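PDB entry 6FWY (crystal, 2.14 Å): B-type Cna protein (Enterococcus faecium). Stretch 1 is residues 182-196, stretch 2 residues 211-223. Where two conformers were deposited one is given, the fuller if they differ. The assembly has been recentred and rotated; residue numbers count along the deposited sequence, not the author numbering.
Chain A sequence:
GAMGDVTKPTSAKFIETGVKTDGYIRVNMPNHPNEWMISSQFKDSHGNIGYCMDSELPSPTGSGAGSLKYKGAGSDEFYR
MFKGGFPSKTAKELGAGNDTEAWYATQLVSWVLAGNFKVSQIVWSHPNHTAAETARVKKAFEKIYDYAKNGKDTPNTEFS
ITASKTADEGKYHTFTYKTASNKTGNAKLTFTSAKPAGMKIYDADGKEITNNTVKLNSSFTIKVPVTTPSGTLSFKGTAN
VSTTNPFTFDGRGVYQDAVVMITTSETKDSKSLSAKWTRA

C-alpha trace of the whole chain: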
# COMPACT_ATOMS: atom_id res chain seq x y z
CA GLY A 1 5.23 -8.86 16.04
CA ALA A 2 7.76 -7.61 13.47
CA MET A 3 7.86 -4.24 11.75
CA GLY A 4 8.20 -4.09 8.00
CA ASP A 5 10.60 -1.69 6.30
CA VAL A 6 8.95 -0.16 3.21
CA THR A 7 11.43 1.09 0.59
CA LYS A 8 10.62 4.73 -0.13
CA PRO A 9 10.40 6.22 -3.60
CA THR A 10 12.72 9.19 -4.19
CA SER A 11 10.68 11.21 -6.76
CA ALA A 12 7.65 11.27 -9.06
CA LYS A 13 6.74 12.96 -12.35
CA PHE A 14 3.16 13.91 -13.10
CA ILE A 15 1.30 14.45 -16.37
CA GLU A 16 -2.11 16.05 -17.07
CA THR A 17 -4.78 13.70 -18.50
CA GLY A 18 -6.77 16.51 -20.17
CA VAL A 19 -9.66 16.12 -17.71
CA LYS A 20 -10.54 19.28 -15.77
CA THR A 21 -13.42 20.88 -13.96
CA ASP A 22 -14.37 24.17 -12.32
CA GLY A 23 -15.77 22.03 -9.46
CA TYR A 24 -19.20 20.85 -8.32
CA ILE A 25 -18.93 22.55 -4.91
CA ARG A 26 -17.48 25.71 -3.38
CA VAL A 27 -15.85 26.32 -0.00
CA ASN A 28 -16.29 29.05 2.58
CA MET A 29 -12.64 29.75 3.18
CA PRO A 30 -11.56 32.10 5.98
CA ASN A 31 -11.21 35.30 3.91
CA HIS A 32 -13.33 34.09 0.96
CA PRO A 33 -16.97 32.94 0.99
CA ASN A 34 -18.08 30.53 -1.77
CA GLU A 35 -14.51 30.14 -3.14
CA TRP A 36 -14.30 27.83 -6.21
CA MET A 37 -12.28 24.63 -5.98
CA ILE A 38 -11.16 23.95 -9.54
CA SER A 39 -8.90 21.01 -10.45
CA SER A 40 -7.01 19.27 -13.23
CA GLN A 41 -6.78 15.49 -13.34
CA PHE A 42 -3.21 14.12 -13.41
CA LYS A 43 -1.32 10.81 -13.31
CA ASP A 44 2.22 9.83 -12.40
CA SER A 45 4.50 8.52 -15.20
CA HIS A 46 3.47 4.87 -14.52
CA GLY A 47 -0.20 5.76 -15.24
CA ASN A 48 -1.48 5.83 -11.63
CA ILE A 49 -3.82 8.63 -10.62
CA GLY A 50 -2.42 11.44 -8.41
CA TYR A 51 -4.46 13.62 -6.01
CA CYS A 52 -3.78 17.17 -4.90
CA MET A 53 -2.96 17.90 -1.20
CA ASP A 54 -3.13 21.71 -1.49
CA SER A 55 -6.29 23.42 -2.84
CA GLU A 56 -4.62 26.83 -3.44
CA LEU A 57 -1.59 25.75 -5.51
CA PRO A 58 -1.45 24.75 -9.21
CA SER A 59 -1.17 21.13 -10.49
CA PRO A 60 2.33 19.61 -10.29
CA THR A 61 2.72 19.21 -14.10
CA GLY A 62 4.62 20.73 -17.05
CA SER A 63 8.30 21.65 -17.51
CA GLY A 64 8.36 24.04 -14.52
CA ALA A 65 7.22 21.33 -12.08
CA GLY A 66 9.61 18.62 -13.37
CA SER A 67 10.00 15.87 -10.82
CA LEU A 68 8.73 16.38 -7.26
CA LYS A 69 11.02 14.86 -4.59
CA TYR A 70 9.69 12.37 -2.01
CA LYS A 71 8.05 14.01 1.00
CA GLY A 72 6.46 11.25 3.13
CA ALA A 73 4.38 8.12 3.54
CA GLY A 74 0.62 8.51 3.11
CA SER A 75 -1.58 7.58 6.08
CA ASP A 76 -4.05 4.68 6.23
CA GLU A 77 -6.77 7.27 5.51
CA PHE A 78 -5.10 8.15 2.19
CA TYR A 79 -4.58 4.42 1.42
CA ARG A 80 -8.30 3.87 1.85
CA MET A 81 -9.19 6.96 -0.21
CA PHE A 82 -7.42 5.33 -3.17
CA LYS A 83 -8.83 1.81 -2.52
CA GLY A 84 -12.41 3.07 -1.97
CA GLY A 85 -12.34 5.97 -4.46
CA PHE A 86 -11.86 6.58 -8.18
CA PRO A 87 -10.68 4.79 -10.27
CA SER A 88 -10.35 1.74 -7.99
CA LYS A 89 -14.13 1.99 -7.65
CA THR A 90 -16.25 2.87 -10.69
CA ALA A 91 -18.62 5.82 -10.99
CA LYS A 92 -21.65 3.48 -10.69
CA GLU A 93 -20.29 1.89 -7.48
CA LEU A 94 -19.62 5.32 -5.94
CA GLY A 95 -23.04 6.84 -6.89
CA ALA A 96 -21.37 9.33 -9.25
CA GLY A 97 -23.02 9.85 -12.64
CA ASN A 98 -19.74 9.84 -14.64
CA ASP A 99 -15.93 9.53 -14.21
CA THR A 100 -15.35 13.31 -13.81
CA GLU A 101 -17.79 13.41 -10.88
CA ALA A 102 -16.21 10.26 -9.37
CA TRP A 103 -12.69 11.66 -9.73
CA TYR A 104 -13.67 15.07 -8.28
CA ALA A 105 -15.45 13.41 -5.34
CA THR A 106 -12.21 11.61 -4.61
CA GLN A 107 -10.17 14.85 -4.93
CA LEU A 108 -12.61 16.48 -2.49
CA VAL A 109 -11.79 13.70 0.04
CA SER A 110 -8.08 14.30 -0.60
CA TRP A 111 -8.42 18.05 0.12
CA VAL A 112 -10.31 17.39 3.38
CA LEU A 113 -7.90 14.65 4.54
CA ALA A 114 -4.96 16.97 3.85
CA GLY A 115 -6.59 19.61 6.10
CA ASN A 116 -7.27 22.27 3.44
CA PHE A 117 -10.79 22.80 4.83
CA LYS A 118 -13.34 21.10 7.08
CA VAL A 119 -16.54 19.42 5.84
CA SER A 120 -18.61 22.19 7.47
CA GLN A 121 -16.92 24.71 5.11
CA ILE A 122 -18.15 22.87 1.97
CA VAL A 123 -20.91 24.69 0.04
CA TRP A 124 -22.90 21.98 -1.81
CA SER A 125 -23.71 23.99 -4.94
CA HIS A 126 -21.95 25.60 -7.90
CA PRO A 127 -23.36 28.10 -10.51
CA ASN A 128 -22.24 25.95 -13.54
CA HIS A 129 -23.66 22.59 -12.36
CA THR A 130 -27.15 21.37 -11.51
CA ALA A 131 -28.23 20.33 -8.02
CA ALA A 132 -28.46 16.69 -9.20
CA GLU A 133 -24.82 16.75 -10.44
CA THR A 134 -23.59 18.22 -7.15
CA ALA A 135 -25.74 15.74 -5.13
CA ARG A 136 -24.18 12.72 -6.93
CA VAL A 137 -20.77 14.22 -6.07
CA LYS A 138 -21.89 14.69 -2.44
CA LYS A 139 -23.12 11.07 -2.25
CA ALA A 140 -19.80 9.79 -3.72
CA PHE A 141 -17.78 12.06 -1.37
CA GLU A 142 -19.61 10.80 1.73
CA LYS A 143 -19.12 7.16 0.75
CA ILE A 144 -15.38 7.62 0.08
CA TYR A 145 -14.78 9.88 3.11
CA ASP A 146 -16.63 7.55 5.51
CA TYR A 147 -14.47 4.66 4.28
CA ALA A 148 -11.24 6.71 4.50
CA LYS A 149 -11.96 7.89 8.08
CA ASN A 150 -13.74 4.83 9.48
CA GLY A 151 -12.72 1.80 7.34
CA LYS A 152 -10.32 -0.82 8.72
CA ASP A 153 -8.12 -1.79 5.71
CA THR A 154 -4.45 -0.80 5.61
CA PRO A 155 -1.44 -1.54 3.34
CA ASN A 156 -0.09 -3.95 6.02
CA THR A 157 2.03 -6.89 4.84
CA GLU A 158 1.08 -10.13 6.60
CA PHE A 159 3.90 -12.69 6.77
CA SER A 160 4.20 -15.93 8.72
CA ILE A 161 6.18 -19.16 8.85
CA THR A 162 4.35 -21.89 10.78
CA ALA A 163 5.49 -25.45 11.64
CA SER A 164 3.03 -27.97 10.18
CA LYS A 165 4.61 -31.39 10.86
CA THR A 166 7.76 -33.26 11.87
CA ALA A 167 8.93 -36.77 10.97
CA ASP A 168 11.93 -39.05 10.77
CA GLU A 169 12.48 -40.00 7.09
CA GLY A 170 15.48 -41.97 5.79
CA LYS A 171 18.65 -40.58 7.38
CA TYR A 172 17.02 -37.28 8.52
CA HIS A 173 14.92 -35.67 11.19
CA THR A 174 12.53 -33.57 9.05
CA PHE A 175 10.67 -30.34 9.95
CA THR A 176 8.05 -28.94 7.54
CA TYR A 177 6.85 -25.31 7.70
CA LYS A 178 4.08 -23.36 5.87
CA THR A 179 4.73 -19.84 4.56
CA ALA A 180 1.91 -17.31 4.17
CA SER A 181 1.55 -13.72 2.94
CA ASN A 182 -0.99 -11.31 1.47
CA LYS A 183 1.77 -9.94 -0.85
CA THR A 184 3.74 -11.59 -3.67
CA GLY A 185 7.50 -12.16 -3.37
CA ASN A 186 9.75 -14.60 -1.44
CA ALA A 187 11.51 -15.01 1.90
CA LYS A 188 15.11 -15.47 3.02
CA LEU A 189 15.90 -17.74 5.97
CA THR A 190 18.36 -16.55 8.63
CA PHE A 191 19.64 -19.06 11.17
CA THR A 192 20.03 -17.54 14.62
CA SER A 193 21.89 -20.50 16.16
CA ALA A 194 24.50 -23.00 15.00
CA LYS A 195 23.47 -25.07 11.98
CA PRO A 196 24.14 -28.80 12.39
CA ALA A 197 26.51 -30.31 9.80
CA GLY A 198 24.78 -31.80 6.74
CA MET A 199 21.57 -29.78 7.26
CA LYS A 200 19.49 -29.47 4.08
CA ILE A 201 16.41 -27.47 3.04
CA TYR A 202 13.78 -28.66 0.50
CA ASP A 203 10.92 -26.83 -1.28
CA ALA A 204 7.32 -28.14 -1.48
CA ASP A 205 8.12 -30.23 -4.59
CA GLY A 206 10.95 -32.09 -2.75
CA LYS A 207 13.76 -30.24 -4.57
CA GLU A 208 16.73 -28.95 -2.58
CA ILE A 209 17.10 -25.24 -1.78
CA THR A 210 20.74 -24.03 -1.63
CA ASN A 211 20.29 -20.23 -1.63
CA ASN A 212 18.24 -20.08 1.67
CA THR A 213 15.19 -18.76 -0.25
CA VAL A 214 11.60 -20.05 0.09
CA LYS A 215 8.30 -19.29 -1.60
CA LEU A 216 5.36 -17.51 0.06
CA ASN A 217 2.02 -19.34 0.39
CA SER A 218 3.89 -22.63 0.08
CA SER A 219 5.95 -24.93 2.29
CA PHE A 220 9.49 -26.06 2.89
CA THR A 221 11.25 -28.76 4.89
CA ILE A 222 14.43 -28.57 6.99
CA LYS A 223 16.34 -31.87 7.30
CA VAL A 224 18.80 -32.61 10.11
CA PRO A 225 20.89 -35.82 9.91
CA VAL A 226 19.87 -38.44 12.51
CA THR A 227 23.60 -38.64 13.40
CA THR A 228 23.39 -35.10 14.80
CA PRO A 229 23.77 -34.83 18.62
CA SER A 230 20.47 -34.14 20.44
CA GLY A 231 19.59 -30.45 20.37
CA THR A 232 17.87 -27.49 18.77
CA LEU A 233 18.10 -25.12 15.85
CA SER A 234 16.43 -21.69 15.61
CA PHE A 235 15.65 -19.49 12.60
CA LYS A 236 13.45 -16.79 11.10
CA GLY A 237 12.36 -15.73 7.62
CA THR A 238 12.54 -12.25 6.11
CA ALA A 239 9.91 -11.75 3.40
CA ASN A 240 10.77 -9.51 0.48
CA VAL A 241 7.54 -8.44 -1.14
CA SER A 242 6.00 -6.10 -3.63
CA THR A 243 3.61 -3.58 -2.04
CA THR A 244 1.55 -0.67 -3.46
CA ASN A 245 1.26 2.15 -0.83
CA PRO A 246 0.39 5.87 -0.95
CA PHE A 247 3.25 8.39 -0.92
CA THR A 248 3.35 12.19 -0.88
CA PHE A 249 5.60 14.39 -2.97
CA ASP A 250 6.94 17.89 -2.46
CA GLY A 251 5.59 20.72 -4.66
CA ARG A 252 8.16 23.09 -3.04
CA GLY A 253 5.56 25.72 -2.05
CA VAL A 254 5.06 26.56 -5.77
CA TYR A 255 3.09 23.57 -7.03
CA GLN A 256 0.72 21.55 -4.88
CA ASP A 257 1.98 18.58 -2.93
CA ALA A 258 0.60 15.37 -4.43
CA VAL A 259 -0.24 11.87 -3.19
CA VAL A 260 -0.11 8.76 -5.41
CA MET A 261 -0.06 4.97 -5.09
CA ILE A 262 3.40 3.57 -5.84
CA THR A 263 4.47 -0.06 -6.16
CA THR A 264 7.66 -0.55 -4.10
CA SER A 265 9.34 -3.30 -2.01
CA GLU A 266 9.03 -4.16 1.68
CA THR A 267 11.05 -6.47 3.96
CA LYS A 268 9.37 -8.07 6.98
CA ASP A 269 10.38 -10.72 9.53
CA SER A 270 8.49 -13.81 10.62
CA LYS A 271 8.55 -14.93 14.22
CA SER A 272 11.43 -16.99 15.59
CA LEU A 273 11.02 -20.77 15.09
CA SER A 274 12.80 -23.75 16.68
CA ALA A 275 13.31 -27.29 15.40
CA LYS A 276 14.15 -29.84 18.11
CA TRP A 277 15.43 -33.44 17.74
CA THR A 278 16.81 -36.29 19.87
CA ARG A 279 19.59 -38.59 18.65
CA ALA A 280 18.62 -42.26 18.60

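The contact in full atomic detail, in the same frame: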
# COMPACT_ATOMS: atom_id res chain seq x y z
N ASN A 182 -0.04 -12.00 2.34
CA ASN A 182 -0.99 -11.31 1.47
C ASN A 182 -0.30 -10.50 0.36
O ASN A 182 -0.98 -9.79 -0.37
CB ASN A 182 -1.94 -10.44 2.27
CG ASN A 182 -1.25 -9.25 2.91
OD1 ASN A 182 -0.03 -9.26 3.12
ND2 ASN A 182 -2.02 -8.22 3.25
N LYS A 183 1.02 -10.59 0.24
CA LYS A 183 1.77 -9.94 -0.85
C LYS A 183 2.60 -10.99 -1.59
O LYS A 183 2.94 -12.02 -1.04
CB LYS A 183 2.69 -8.84 -0.30
CG LYS A 183 2.01 -7.79 0.59
CD LYS A 183 1.01 -6.93 -0.17
CE LYS A 183 0.22 -6.01 0.77
NZ LYS A 183 1.08 -5.08 1.54
N THR A 184 2.92 -10.70 -2.85
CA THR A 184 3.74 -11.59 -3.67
C THR A 184 5.23 -11.24 -3.49
O THR A 184 5.59 -10.06 -3.27
CB THR A 184 3.33 -11.54 -5.18
OG1 THR A 184 3.75 -10.31 -5.78
CG2 THR A 184 1.80 -11.66 -5.36
N GLY A 185 6.06 -12.27 -3.57
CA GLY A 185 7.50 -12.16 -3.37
C GLY A 185 8.09 -13.48 -2.89
O GLY A 185 7.64 -14.53 -3.31
N ASN A 186 9.11 -13.41 -2.04
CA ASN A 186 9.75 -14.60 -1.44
C ASN A 186 10.31 -14.24 -0.08
O ASN A 186 10.21 -13.09 0.34
CB ASN A 186 10.85 -15.18 -2.37
CG ASN A 186 11.95 -14.19 -2.68
OD1 ASN A 186 12.35 -13.38 -1.84
ND2 ASN A 186 12.47 -14.28 -3.87
N ALA A 187 10.87 -15.23 0.61
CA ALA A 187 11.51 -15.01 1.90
C ALA A 187 12.89 -15.66 1.96
O ALA A 187 13.15 -16.67 1.32
CB ALA A 187 10.63 -15.55 3.02
N LYS A 188 13.75 -15.03 2.76
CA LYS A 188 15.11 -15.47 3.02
C LYS A 188 15.17 -15.98 4.45
O LYS A 188 14.74 -15.30 5.38
CB LYS A 188 16.08 -14.30 2.85
CG LYS A 188 17.51 -14.57 3.33
CD LYS A 188 18.56 -13.73 2.63
CE LYS A 188 19.89 -14.45 2.65
NZ LYS A 188 20.97 -13.50 3.01
N LEU A 189 15.71 -17.19 4.63
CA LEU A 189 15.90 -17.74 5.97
C LEU A 189 17.21 -17.27 6.58
O LEU A 189 18.23 -17.26 5.91
CB LEU A 189 15.85 -19.27 5.91
CG LEU A 189 14.59 -19.88 5.28
CD1 LEU A 189 14.63 -21.38 5.43
CD2 LEU A 189 13.31 -19.33 5.94
N THR A 190 17.17 -16.87 7.85
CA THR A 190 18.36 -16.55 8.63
C THR A 190 18.37 -17.45 9.84
O THR A 190 17.41 -17.50 10.61
CB THR A 190 18.37 -15.07 9.10
OG1 THR A 190 18.51 -14.22 7.96
CG2 THR A 190 19.56 -14.78 10.02
N PHE A 191 19.47 -18.18 10.02
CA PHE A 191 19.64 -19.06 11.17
C PHE A 191 20.29 -18.30 12.30
O PHE A 191 21.33 -17.68 12.13
CB PHE A 191 20.39 -20.32 10.76
CG PHE A 191 19.58 -21.20 9.86
CD1 PHE A 191 18.68 -22.12 10.36
CD2 PHE A 191 19.66 -21.03 8.49
CE1 PHE A 191 17.89 -22.88 9.52
CE2 PHE A 191 18.87 -21.79 7.61
CZ PHE A 191 17.98 -22.71 8.13
N THR A 192 19.63 -18.33 13.46
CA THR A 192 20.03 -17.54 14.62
C THR A 192 20.79 -18.34 15.66
O THR A 192 21.20 -17.80 16.67
CB THR A 192 18.80 -16.88 15.26
OG1 THR A 192 17.79 -17.88 15.48
CG2 THR A 192 18.23 -15.82 14.32
N SER A 193 20.99 -19.64 15.40
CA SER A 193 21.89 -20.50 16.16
C SER A 193 22.76 -21.28 15.19
O SER A 193 22.64 -21.14 13.98
CB SER A 193 21.09 -21.48 17.02
OG SER A 193 20.37 -22.41 16.22
N ALA A 194 23.65 -22.09 15.76
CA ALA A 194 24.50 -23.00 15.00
C ALA A 194 23.69 -23.96 14.14
O ALA A 194 22.72 -24.54 14.61
CB ALA A 194 25.40 -23.77 15.96
N LYS A 195 24.08 -24.10 12.89
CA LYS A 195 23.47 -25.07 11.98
C LYS A 195 24.20 -26.40 12.13
O LYS A 195 25.43 -26.44 12.00
CB LYS A 195 23.55 -24.60 10.53
CG LYS A 195 22.62 -23.46 10.24
CD LYS A 195 23.05 -22.58 9.09
CE LYS A 195 22.74 -23.28 7.79
NZ LYS A 195 22.85 -22.29 6.69
N PRO A 196 23.46 -27.50 12.38
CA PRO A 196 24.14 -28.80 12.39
C PRO A 196 24.74 -29.14 11.02
O PRO A 196 24.19 -28.73 9.98
CB PRO A 196 23.03 -29.79 12.76
CG PRO A 196 21.74 -29.08 12.51
CD PRO A 196 22.01 -27.61 12.61
N ASN A 211 20.09 -21.67 -1.71
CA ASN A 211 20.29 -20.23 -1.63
C ASN A 211 19.47 -19.61 -0.46
O ASN A 211 19.23 -18.42 -0.44
CB ASN A 211 19.97 -19.59 -2.98
CG ASN A 211 18.48 -19.69 -3.37
OD1 ASN A 211 17.65 -20.26 -2.67
ND2 ASN A 211 18.15 -19.13 -4.53
N ASN A 212 19.06 -20.45 0.49
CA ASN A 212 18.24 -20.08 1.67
C ASN A 212 16.94 -19.32 1.37
O ASN A 212 16.43 -18.62 2.24
CB ASN A 212 19.08 -19.31 2.72
CG ASN A 212 20.03 -20.21 3.50
OD1 ASN A 212 21.24 -20.08 3.38
ND2 ASN A 212 19.48 -21.18 4.25
N THR A 213 16.38 -19.51 0.18
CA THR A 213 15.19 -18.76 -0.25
C THR A 213 13.99 -19.69 -0.39
O THR A 213 14.12 -20.78 -0.92
CB THR A 213 15.49 -18.00 -1.56
OG1 THR A 213 16.67 -17.22 -1.39
CG2 THR A 213 14.33 -17.06 -1.94
N VAL A 214 12.84 -19.26 0.12
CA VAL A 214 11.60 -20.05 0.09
C VAL A 214 10.48 -19.24 -0.55
O VAL A 214 10.55 -18.00 -0.61
CB VAL A 214 11.15 -20.54 1.49
CG1 VAL A 214 12.21 -21.41 2.13
CG2 VAL A 214 10.83 -19.38 2.43
N LYS A 215 9.47 -19.93 -1.02
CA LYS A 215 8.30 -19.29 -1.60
C LYS A 215 7.31 -18.93 -0.51
O LYS A 215 7.31 -19.54 0.54
CB LYS A 215 7.67 -20.20 -2.65
CG LYS A 215 8.50 -20.24 -3.93
CD LYS A 215 8.28 -21.54 -4.69
CE LYS A 215 8.72 -21.41 -6.15
NZ LYS A 215 7.64 -20.84 -7.01
N LEU A 216 6.49 -17.92 -0.80
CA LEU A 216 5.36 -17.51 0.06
C LEU A 216 4.10 -18.26 -0.36
O LEU A 216 3.91 -18.54 -1.54
CB LEU A 216 5.10 -16.02 -0.08
CG LEU A 216 6.28 -15.10 0.19
CD1 LEU A 216 5.84 -13.63 0.12
CD2 LEU A 216 6.90 -15.39 1.54
N ASN A 217 3.24 -18.54 0.61
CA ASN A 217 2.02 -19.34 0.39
C ASN A 217 2.38 -20.72 -0.18
O ASN A 217 1.84 -21.17 -1.20
CB ASN A 217 1.01 -18.57 -0.46
CG ASN A 217 0.64 -17.23 0.18
OD1 ASN A 217 0.32 -17.18 1.35
ND2 ASN A 217 0.73 -16.15 -0.58
N SER A 218 3.32 -21.36 0.50
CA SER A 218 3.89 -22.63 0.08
C SER A 218 4.37 -23.38 1.32
O SER A 218 3.89 -23.13 2.42
CB SER A 218 5.06 -22.35 -0.89
OG SER A 218 5.52 -23.55 -1.49
N SER A 219 5.30 -24.31 1.15
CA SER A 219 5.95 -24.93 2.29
C SER A 219 7.38 -25.28 1.98
O SER A 219 7.80 -25.26 0.83
CB SER A 219 5.17 -26.15 2.76
OG SER A 219 4.84 -27.00 1.70
N PHE A 220 8.15 -25.54 3.02
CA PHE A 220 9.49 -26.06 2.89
C PHE A 220 9.77 -27.00 4.04
O PHE A 220 9.06 -27.03 5.02
CB PHE A 220 10.55 -24.94 2.82
CG PHE A 220 10.63 -24.11 4.04
CD1 PHE A 220 11.45 -24.48 5.10
CD2 PHE A 220 9.90 -22.94 4.15
CE1 PHE A 220 11.49 -23.73 6.26
CE2 PHE A 220 9.97 -22.15 5.27
CZ PHE A 220 10.76 -22.56 6.35
N THR A 221 10.85 -27.77 3.90
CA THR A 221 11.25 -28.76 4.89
C THR A 221 12.74 -28.59 5.21
O THR A 221 13.55 -28.46 4.30
CB THR A 221 10.90 -30.18 4.40
OG1 THR A 221 9.48 -30.29 4.31
CG2 THR A 221 11.40 -31.24 5.36
N ILE A 222 13.06 -28.54 6.50
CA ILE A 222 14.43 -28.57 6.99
C ILE A 222 14.73 -30.02 7.39
O ILE A 222 13.91 -30.67 8.03
CB ILE A 222 14.64 -27.61 8.19
CG1 ILE A 222 14.43 -26.17 7.73
CG2 ILE A 222 16.04 -27.76 8.78
CD1 ILE A 222 14.46 -25.14 8.82
N LYS A 223 15.92 -30.50 7.01
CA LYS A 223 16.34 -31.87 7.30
C LYS A 223 17.65 -31.88 8.07
O LYS A 223 18.62 -31.27 7.64
CB LYS A 223 16.47 -32.66 6.01
CG LYS A 223 15.17 -32.70 5.22
CD LYS A 223 15.09 -33.89 4.30
CE LYS A 223 13.78 -33.88 3.55
NZ LYS A 223 13.54 -35.10 2.75

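Three backbone hydrogen bonds join the two stretches, which run antiparallel where the strand containing Ala187 and Leu189 meets the strand that begins at Thr213. Ala187 and Val214 form a reciprocal pair: Ala187 N donates to Val214 O at 3.0 Å, and Val214 N donates to Ala187 O at 2.9 Å, both nearly linear at 172° and 169°. The third bond, from Leu189 N to Asn212 O at 2.9 Å and 175°, extends the ladder to the residue just before the second strand. Between these bonds, Lys188 and Thr213 form a non-hydrogen-bonded pair, their CA atoms 4.6 Å apart. Here the backbone contributes two CA-H...O contacts, Thr213 CA to Ala187 O at 3.3 Å and Lys188 CA to Asn212 O at 3.5 Å, so each of these carbonyls receives both an amide and a CA-H.

Asn212 adopts positive backbone angles (phi 53°, psi 26°), a conformation that asparagine tolerates better than most residues. Its neighbour Asn211 braces the start of the strand from within the stretch: Thr213 N donates to Asn211 OD1 at 3.2 Å, and Thr213 OG1 donates to Asn211 O at 3.0 Å. The side chain of Asn212 points toward the first stretch, and the residue as a whole contributes a large covered area. Its ND2 lies 3.5 Å from Phe191 CE2, at the edge of the ring near its plane.

The side chains of Ala187 and Val214 share one face of the sheet, where apolar packing takes over. The methyl of Ala187 packs beside the strand partner, its CB 3.9 Å from Val214 CG2 and 4.0 Å from Leu216 CD2. Leu189, buried and directed toward the second stretch, places CD1 4.1 Å from Val214 CG1 and 4.0 Å from Phe220 CE1, over one face of the Phe220 ring. The aromatic side chain thus brings the strand containing Phe220 and Ile222 into the same cluster. Farther along, Phe191 starts out sideways but its ring reaches back, with CE1 4.2 Å from Ile222 CD1.

At the other end, Leu216 packs against backbone: its CD1 is 3.5 Å from Lys183 O and 3.8 Å from Gly185 C. Gly185 has backbone angles (154°/-145°) at which a CB would be jammed against the preceding carbonyl oxygen, so glycine suits this position. Lys188 and Thr213 project to the opposite face from Ala187 and Val214, and the long Lys188 side chain remains exposed. In all, the contact buries 685 Å², summed over both stretches.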